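PDB 3R4V: putative uncharacterized protein, which is a phage tubulin-like protein, of the tubulin superfamily by its fold, and holds guanosine-5'-diphosphate in this model. Local coordinates for residues 104-107 with 108-111; 181-184 with 185-188; 189-192 with 193-196. All coordinates share one frame; numbering follows the deposited sequence. Where two conformers were deposited one is given.

Contact 1: residues 104-107 with 108-111; sequences GQLA and DRKA
The carbonyl oxygen of L106 is gripped twice by the chain that follows: A111 N reaches L106 O at 3.1 Å with a fairly straight N-H (160°), and R109 N adds a weak bond. This belongs to a Schellman motif closing helix 95-108, in which the positive phi of K110 (61°) swings the chain round and brings A111 N back onto L106 O. Its second bond runs inside the first, K110 N to A107 O at 2.8 Å, with the donor 61° out of the carbonyl plane. Just before it, D108 N bonds G104 O and R109 N bonds Q105 O in the ordinary i to i-4 way. On the buried side the CB atoms of L106 and A111 meet at 4.3 Å, the hydrophobic pair usual across such a cap, and both side chains also touch Y84 on strand 84-89. R109, extended from CG to NE, brings its CD alongside L106 CD2 and sends its guanidinium on to I78 O and the hydroxyl of Y84. D108 pairs through OD1 with K144. On its other side a water lies 2.7 Å from D108 OD2 and 2.9 Å from Q105 OE1, bridging the two side chains.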
ATOM      1  N   GLY A 104     -11.518  -0.811   2.716  1.00 17.24           N
ATOM      2  CA  GLY A 104     -12.664  -1.012   3.591  1.00 18.67           C
ATOM      3  C   GLY A 104     -13.713  -1.899   2.947  1.00 24.21           C
ATOM      4  O   GLY A 104     -14.278  -2.778   3.596  1.00 20.83           O
ATOM      5  N   GLN A 105     -13.979  -1.670   1.665  1.00 23.40           N
ATOM      6  CA  GLN A 105     -14.962  -2.482   0.942  1.00 24.75           C
ATOM      7  C   GLN A 105     -14.496  -3.937   0.816  1.00 24.32           C
ATOM      8  O   GLN A 105     -15.302  -4.879   0.907  1.00 23.23           O
ATOM      9  CB  GLN A 105     -15.228  -1.886  -0.441  1.00 22.37           C
ATOM     10  CG  GLN A 105     -15.880  -0.506  -0.400  1.00 24.72           C
ATOM     11  CD  GLN A 105     -17.238  -0.526   0.267  1.00 32.35           C
ATOM     12  OE1 GLN A 105     -18.104  -1.333  -0.077  1.00 36.47           O
ATOM     13  NE2 GLN A 105     -17.430   0.357   1.237  1.00 39.47           N
ATOM     14  N   LEU A 106     -13.203  -4.127   0.591  1.00 22.37           N
ATOM     15  CA  LEU A 106     -12.663  -5.484   0.518  1.00 24.29           C
ATOM     16  C   LEU A 106     -12.810  -6.191   1.865  1.00 23.76           C
ATOM     17  O   LEU A 106     -13.097  -7.386   1.921  1.00 24.52           O
ATOM     18  CB  LEU A 106     -11.193  -5.473   0.079  1.00 20.20           C
ATOM     19  CG  LEU A 106     -10.912  -4.952  -1.326  1.00 18.45           C
ATOM     20  CD1 LEU A 106      -9.406  -4.964  -1.570  1.00 21.22           C
ATOM     21  CD2 LEU A 106     -11.616  -5.825  -2.351  1.00 20.52           C
ATOM     22  N   ALA A 107     -12.587  -5.464   2.958  1.00 23.00           N
ATOM     23  CA  ALA A 107     -12.820  -6.049   4.277  1.00 21.19           C
ATOM     24  C   ALA A 107     -14.289  -6.491   4.418  1.00 26.62           C
ATOM     25  O   ALA A 107     -14.566  -7.559   4.952  1.00 28.19           O
ATOM     26  CB  ALA A 107     -12.420  -5.070   5.396  1.00 18.70           C
ATOM     27  N   ASP A 108     -15.230  -5.679   3.930  1.00 23.07           N
ATOM     28  CA  ASP A 108     -16.643  -6.057   3.992  1.00 29.74           C
ATOM     29  C   ASP A 108     -16.938  -7.327   3.176  1.00 33.86           C
ATOM     30  O   ASP A 108     -17.858  -8.072   3.509  1.00 37.60           O
ATOM     31  CB  ASP A 108     -17.564  -4.907   3.548  1.00 31.34           C
ATOM     32  CG  ASP A 108     -17.617  -3.754   4.555  1.00 29.58           C
ATOM     33  OD1 ASP A 108     -17.147  -3.903   5.704  1.00 31.73           O
ATOM     34  OD2 ASP A 108     -18.166  -2.686   4.199  1.00 41.17           O
ATOM     35  N   ARG A 109     -16.162  -7.570   2.115  1.00 31.20           N
ATOM     36  CA  ARG A 109     -16.280  -8.807   1.329  1.00 34.27           C
ATOM     37  C   ARG A 109     -15.695 -10.009   2.070  1.00 34.83           C
ATOM     38  O   ARG A 109     -15.747 -11.127   1.574  1.00 32.95           O
ATOM     39  CB  ARG A 109     -15.563  -8.693  -0.025  1.00 27.15           C
ATOM     40  CG  ARG A 109     -16.110  -7.655  -0.985  1.00 31.13           C
ATOM     41  CD  ARG A 109     -15.427  -7.749  -2.354  1.00 29.52           C
ATOM     42  NE  ARG A 109     -16.021  -6.827  -3.322  1.00 31.39           N
ATOM     43  CZ  ARG A 109     -15.671  -6.746  -4.604  1.00 31.65           C
ATOM     44  NH1 ARG A 109     -14.733  -7.542  -5.093  1.00 36.74           N
ATOM     45  NH2 ARG A 109     -16.275  -5.874  -5.402  1.00 32.08           N
ATOM     46  N   LYS A 110     -15.119  -9.768   3.246  1.00 30.06           N
ATOM     47  CA  LYS A 110     -14.403 -10.808   3.995  1.00 31.37           C
ATOM     48  C   LYS A 110     -13.215 -11.341   3.198  1.00 30.32           C
ATOM     49  O   LYS A 110     -12.840 -12.508   3.310  1.00 27.22           O
ATOM     50  CB  LYS A 110     -15.349 -11.944   4.401  1.00 31.51           C
ATOM     51  CG  LYS A 110     -16.541 -11.472   5.223  1.00 38.60           C
ATOM     52  CD  LYS A 110     -16.088 -10.518   6.325  1.00 36.85           C
ATOM     53  CE  LYS A 110     -16.830 -10.752   7.623  1.00 42.94           C
ATOM     54  NZ  LYS A 110     -16.331  -9.839   8.693  1.00 43.84           N
ATOM     55  N   ALA A 111     -12.622 -10.460   2.400  1.00 26.56           N
ATOM     56  CA  ALA A 111     -11.509 -10.817   1.521  1.00 31.62           C
ATOM     57  C   ALA A 111     -10.138 -10.994   2.186  1.00 29.94           C
ATOM     58  O   ALA A 111      -9.855 -10.461   3.275  1.00 23.69           O
ATOM     59  CB  ALA A 111     -11.399  -9.805   0.389  1.00 28.67           C
TER
HETATM   60  O   HOH W   1     -19.693  -2.746   1.941  0.96 36.30           O

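Contact 2: residues 181-184 with 185-188; sequences QNHG and RLDV
H183 and L186 touch at the two ends of a type II beta turn, in the loop between helices 161-178 and 188-195. This is the inner part of the contact: L186 CD2 lies 4.1 Å from H183 CD2, at the edge of the imidazole and near its plane, with the two side chains next to each other and heading the same way. L186 has CG anti to its backbone N (chi1 -165°), which carries the isobutyl group along the histidine; both residues pack against strand 228-233, L186 on L230 and L232, H183 on L232. The ring is buried and held by NE2, which bonds to L177 O. Across the turn itself the backbone bond is weak, L186 N to H183 O at 3.4 Å, although its N-H is straight (162°). A water reinforces the closure from beside it, accepting from H183 N at 2.9 Å and donating to L186 O at 3.0 Å. R185, at the third turn position with positive phi, is on the exposed side; its chain leads away from the turn and ends in a salt bridge with E239. The other end of the contact is also nearer solvent, Q181 and V188 being partly exposed. There the Q181 side chain, its amide tied to D82 through NE2, crosses V188 at a slant. The amide rests against one methyl, with NE2 3.5 Å and CD 3.6 Å from V188 CG2.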
ATOM      1  N   GLN A 181      -2.025 -20.585  -6.771  1.00 31.39           N
ATOM      2  CA  GLN A 181      -2.773 -21.815  -6.491  1.00 35.39           C
ATOM      3  C   GLN A 181      -2.160 -23.060  -7.125  1.00 44.00           C
ATOM      4  O   GLN A 181      -2.818 -24.094  -7.248  1.00 44.28           O
ATOM      5  CB  GLN A 181      -4.250 -21.662  -6.892  1.00 40.05           C
ATOM      6  CG  GLN A 181      -4.963 -20.510  -6.171  1.00 30.66           C
ATOM      7  CD  GLN A 181      -6.449 -20.410  -6.491  1.00 39.04           C
ATOM      8  OE1 GLN A 181      -7.062 -21.366  -6.958  1.00 45.27           O
ATOM      9  NE2 GLN A 181      -7.031 -19.243  -6.238  1.00 35.40           N
ATOM     10  N   ASN A 182      -0.891 -22.957  -7.502  1.00 33.61           N
ATOM     11  CA  ASN A 182      -0.207 -24.035  -8.204  1.00 34.14           C
ATOM     12  C   ASN A 182       0.885 -24.706  -7.367  1.00 37.10           C
ATOM     13  O   ASN A 182       1.675 -25.508  -7.881  1.00 43.57           O
ATOM     14  CB  ASN A 182       0.365 -23.501  -9.525  1.00 36.41           C
ATOM     15  CG  ASN A 182       1.020 -24.585 -10.366  1.00 48.34           C
ATOM     16  OD1 ASN A 182       0.379 -25.560 -10.751  1.00 50.54           O
ATOM     17  ND2 ASN A 182       2.302 -24.408 -10.669  1.00 49.67           N
ATOM     18  N   HIS A 183       0.923 -24.394  -6.073  1.00 33.65           N
ATOM     19  CA  HIS A 183       1.961 -24.934  -5.199  1.00 33.04           C
ATOM     20  C   HIS A 183       1.477 -26.138  -4.398  1.00 36.20           C
ATOM     21  O   HIS A 183       0.339 -26.169  -3.928  1.00 40.22           O
ATOM     22  CB  HIS A 183       2.464 -23.851  -4.248  1.00 35.89           C
ATOM     23  CG  HIS A 183       2.744 -22.552  -4.927  1.00 31.87           C
ATOM     24  ND1 HIS A 183       3.522 -22.461  -6.063  1.00 30.50           N
ATOM     25  CD2 HIS A 183       2.335 -21.293  -4.645  1.00 24.52           C
ATOM     26  CE1 HIS A 183       3.585 -21.198  -6.446  1.00 32.78           C
ATOM     27  NE2 HIS A 183       2.873 -20.470  -5.603  1.00 30.20           N
ATOM     28  N   GLY A 184       2.347 -27.127  -4.237  1.00 35.84           N
ATOM     29  CA  GLY A 184       2.012 -28.277  -3.423  1.00 35.25           C
ATOM     30  C   GLY A 184       1.784 -27.873  -1.979  1.00 39.82           C
ATOM     31  O   GLY A 184       2.499 -27.018  -1.449  1.00 36.56           O
ATOM     32  N   ARG A 185       0.779 -28.485  -1.352  1.00 42.12           N
ATOM     33  CA  ARG A 185       0.491 -28.284   0.070  1.00 41.85           C
ATOM     34  C   ARG A 185      -0.200 -26.961   0.409  1.00 40.96           C
ATOM     35  O   ARG A 185      -0.656 -26.774   1.533  1.00 52.11           O
ATOM     36  CB  ARG A 185       1.763 -28.453   0.907  1.00 39.96           C
ATOM     37  CG  ARG A 185       2.275 -29.887   0.929  1.00 55.10           C
ATOM     38  CD  ARG A 185       3.751 -29.974   1.263  1.00 59.19           C
ATOM     39  NE  ARG A 185       4.062 -29.444   2.585  1.00 57.66           N
ATOM     40  CZ  ARG A 185       5.285 -29.429   3.106  1.00 54.92           C
ATOM     41  NH1 ARG A 185       6.307 -29.922   2.413  1.00 50.36           N
ATOM     42  NH2 ARG A 185       5.484 -28.925   4.318  1.00 52.57           N
ATOM     43  N   LEU A 186      -0.293 -26.050  -0.556  1.00 45.99           N
ATOM     44  CA  LEU A 186      -0.810 -24.711  -0.266  1.00 42.44           C
ATOM     45  C   LEU A 186      -2.200 -24.452  -0.855  1.00 47.15           C
ATOM     46  O   LEU A 186      -2.388 -24.435  -2.076  1.00 47.50           O
ATOM     47  CB  LEU A 186       0.175 -23.638  -0.731  1.00 41.56           C
ATOM     48  CG  LEU A 186      -0.091 -22.242  -0.173  1.00 36.41           C
ATOM     49  CD1 LEU A 186       0.227 -22.201   1.319  1.00 33.87           C
ATOM     50  CD2 LEU A 186       0.718 -21.200  -0.925  1.00 34.08           C
ATOM     51  N   ASP A 187      -3.139 -24.199   0.052  1.00 48.90           N
ATOM     52  CA  ASP A 187      -4.559 -24.032  -0.222  1.00 48.18           C
ATOM     53  C   ASP A 187      -4.931 -22.556  -0.357  1.00 44.06           C
ATOM     54  O   ASP A 187      -4.178 -21.674   0.061  1.00 40.48           O
ATOM     55  CB  ASP A 187      -5.323 -24.599   0.976  1.00 50.33           C
ATOM     56  CG  ASP A 187      -6.566 -25.335   0.582  1.00 62.83           C
ATOM     57  OD1 ASP A 187      -7.249 -24.885  -0.359  1.00 71.28           O
ATOM     58  OD2 ASP A 187      -6.861 -26.366   1.223  1.00 65.33           O
ATOM     59  N   VAL A 188      -6.105 -22.279  -0.921  1.00 35.55           N
ATOM     60  CA  VAL A 188      -6.647 -20.929  -0.854  1.00 36.37           C
ATOM     61  C   VAL A 188      -6.967 -20.597   0.600  1.00 36.84           C
ATOM     62  O   VAL A 188      -6.845 -19.447   1.033  1.00 37.36           O
ATOM     63  CB  VAL A 188      -7.925 -20.762  -1.693  1.00 40.85           C
ATOM     64  CG1 VAL A 188      -8.545 -19.399  -1.424  1.00 36.91           C
ATOM     65  CG2 VAL A 188      -7.620 -20.914  -3.164  1.00 41.15           C
TER
HETATM   66  O   HOH W   2      -0.773 -22.966  -4.128  1.00 28.73           O

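Contact 3: residues 189-192 with 193-196; sequences HDVA and NWVR
Residues 189-195 make up nearly all of the short helix 188-195, and R196 follows it; N193 N bonds H189 O at 2.9 Å, V195 N bonds V191 O at 3.2 Å, and W194 N divides itself weakly between D190 O and V191 O. R196, which donates a 2.8 Å bond from its N to A192 O, is the first residue to leave helical angles. On the buried face V191 and W194 pack one turn apart, V191 CG1 standing 4.3 Å from W194 CE3. The indole has CG anti to the backbone N (chi1 162°), which turns its six-membered ring back along the helix so that V191 O meets the ring edge in plane, 3.8 Å from CE3. W194 also touches Y247 of strand 247-252, and its NE1 makes a weak bond to F267 O. N193 turns its amide back along the helix, its ND2 3.0 Å from H189 O. R196 starts over the helix end, with CB 3.2 Å from A192 O, then bends at chi3 to pair with D199 through NE. D190 reaches backward: OD1 pairs with K249, and OD2 accepts the N-H of D187, the N-cap residue, at the start of what is a short helix packed beside the mixed sheet of a tubulin-like fold.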
ATOM      1  N   HIS A 189      -7.373 -21.614   1.352  1.00 34.22           N
ATOM      2  CA  HIS A 189      -7.688 -21.428   2.760  1.00 37.21           C
ATOM      3  C   HIS A 189      -6.435 -21.186   3.592  1.00 40.83           C
ATOM      4  O   HIS A 189      -6.478 -20.461   4.585  1.00 37.94           O
ATOM      5  CB  HIS A 189      -8.483 -22.620   3.290  1.00 49.69           C
ATOM      6  CG  HIS A 189      -9.772 -22.842   2.564  1.00 63.56           C
ATOM      7  ND1 HIS A 189      -9.968 -23.896   1.698  1.00 72.53           N
ATOM      8  CD2 HIS A 189     -10.922 -22.127   2.553  1.00 67.31           C
ATOM      9  CE1 HIS A 189     -11.190 -23.831   1.198  1.00 75.62           C
ATOM     10  NE2 HIS A 189     -11.789 -22.765   1.700  1.00 71.83           N
ATOM     11  N   ASP A 190      -5.318 -21.780   3.180  1.00 37.48           N
ATOM     12  CA  ASP A 190      -4.047 -21.550   3.852  1.00 32.07           C
ATOM     13  C   ASP A 190      -3.646 -20.083   3.719  1.00 29.95           C
ATOM     14  O   ASP A 190      -3.259 -19.451   4.695  1.00 29.84           O
ATOM     15  CB  ASP A 190      -2.954 -22.444   3.269  1.00 35.52           C
ATOM     16  CG  ASP A 190      -3.185 -23.916   3.559  1.00 45.81           C
ATOM     17  OD1 ASP A 190      -3.786 -24.235   4.608  1.00 41.63           O
ATOM     18  OD2 ASP A 190      -2.761 -24.757   2.739  1.00 47.77           O
ATOM     19  N   VAL A 191      -3.752 -19.549   2.507  1.00 28.20           N
ATOM     20  CA  VAL A 191      -3.448 -18.138   2.273  1.00 29.76           C
ATOM     21  C   VAL A 191      -4.386 -17.234   3.068  1.00 25.34           C
ATOM     22  O   VAL A 191      -3.932 -16.289   3.718  1.00 26.98           O
ATOM     23  CB  VAL A 191      -3.505 -17.782   0.775  1.00 28.38           C
ATOM     24  CG1 VAL A 191      -3.403 -16.272   0.570  1.00 26.87           C
ATOM     25  CG2 VAL A 191      -2.396 -18.516   0.019  1.00 29.15           C
ATOM     26  N   ALA A 192      -5.682 -17.538   3.042  1.00 35.33           N
ATOM     27  CA  ALA A 192      -6.667 -16.732   3.769  1.00 31.57           C
ATOM     28  C   ALA A 192      -6.329 -16.680   5.252  1.00 32.89           C
ATOM     29  O   ALA A 192      -6.327 -15.611   5.861  1.00 32.20           O
ATOM     30  CB  ALA A 192      -8.092 -17.269   3.559  1.00 28.61           C
ATOM     31  N   ASN A 193      -6.023 -17.834   5.836  1.00 29.21           N
ATOM     32  CA  ASN A 193      -5.731 -17.878   7.264  1.00 32.55           C
ATOM     33  C   ASN A 193      -4.363 -17.328   7.655  1.00 28.63           C
ATOM     34  O   ASN A 193      -4.118 -17.060   8.836  1.00 25.45           O
ATOM     35  CB  ASN A 193      -5.945 -19.277   7.820  1.00 40.93           C
ATOM     36  CG  ASN A 193      -7.413 -19.632   7.903  1.00 47.37           C
ATOM     37  OD1 ASN A 193      -8.213 -18.885   8.479  1.00 43.26           O
ATOM     38  ND2 ASN A 193      -7.784 -20.747   7.295  1.00 50.59           N
ATOM     39  N   TRP A 194      -3.483 -17.165   6.670  1.00 23.83           N
ATOM     40  CA  TRP A 194      -2.215 -16.493   6.885  1.00 21.56           C
ATOM     41  C   TRP A 194      -2.443 -15.004   7.072  1.00 24.71           C
ATOM     42  O   TRP A 194      -1.943 -14.411   8.023  1.00 21.36           O
ATOM     43  CB  TRP A 194      -1.274 -16.732   5.695  1.00 21.04           C
ATOM     44  CG  TRP A 194      -0.122 -15.775   5.568  1.00 20.05           C
ATOM     45  CD1 TRP A 194       0.937 -15.641   6.418  1.00 24.57           C
ATOM     46  CD2 TRP A 194       0.094 -14.839   4.504  1.00 20.98           C
ATOM     47  NE1 TRP A 194       1.803 -14.670   5.947  1.00 21.43           N
ATOM     48  CE2 TRP A 194       1.303 -14.163   4.775  1.00 18.00           C
ATOM     49  CE3 TRP A 194      -0.623 -14.503   3.352  1.00 19.63           C
ATOM     50  CZ2 TRP A 194       1.811 -13.168   3.936  1.00 19.09           C
ATOM     51  CZ3 TRP A 194      -0.118 -13.516   2.514  1.00 24.16           C
ATOM     52  CH2 TRP A 194       1.085 -12.861   2.809  1.00 18.94           C
ATOM     53  N   VAL A 195      -3.193 -14.396   6.158  1.00 20.81           N
ATOM     54  CA  VAL A 195      -3.318 -12.939   6.160  1.00 20.37           C
ATOM     55  C   VAL A 195      -4.475 -12.437   7.040  1.00 20.95           C
ATOM     56  O   VAL A 195      -4.400 -11.337   7.612  1.00 23.05           O
ATOM     57  CB  VAL A 195      -3.409 -12.372   4.716  1.00 20.89           C
ATOM     58  CG1 VAL A 195      -4.751 -12.710   4.068  1.00 21.71           C
ATOM     59  CG2 VAL A 195      -3.174 -10.880   4.740  1.00 19.97           C
ATOM     60  N   ARG A 196      -5.530 -13.246   7.159  1.00 21.27           N
ATOM     61  CA  ARG A 196      -6.646 -12.961   8.068  1.00 20.69           C
ATOM     62  C   ARG A 196      -6.452 -13.737   9.378  1.00 22.77           C
ATOM     63  O   ARG A 196      -7.342 -14.475   9.815  1.00 26.35           O
ATOM     64  CB  ARG A 196      -7.972 -13.372   7.431  1.00 25.19           C
ATOM     65  CG  ARG A 196      -8.323 -12.652   6.123  1.00 24.01           C
ATOM     66  CD  ARG A 196      -9.680 -13.167   5.580  1.00 28.72           C
ATOM     67  NE  ARG A 196     -10.733 -12.966   6.573  1.00 27.49           N
ATOM     68  CZ  ARG A 196     -11.411 -11.833   6.701  1.00 29.87           C
ATOM     69  NH1 ARG A 196     -11.178 -10.833   5.863  1.00 26.62           N
ATOM     70  NH2 ARG A 196     -12.325 -11.700   7.650  1.00 33.14           N
TER

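How the contacts relate
Contacts 2 and 3 are consecutive along the chain: the loop holding the turn runs straight into helix 188-195, and their centres lie 12 Å apart. They also pack on each other, L186 CD2 being 4.2 Å from V191 CG2. Contact 1 comes much earlier in the sequence, yet its centre is only 14 Å from that of contact 3. The two are joined where R196 NH1 probably bonds A111 O at 2.9 Å, tying the end of helix 188-195 to the loop leaving helix 95-108. Contacts 1 and 2 do not touch; their nearest atoms are about 9 Å apart. The guanosine-5'-diphosphate pocket draws its residues from between 11 and 165, so neither contact 2 nor contact 3 contributes to it.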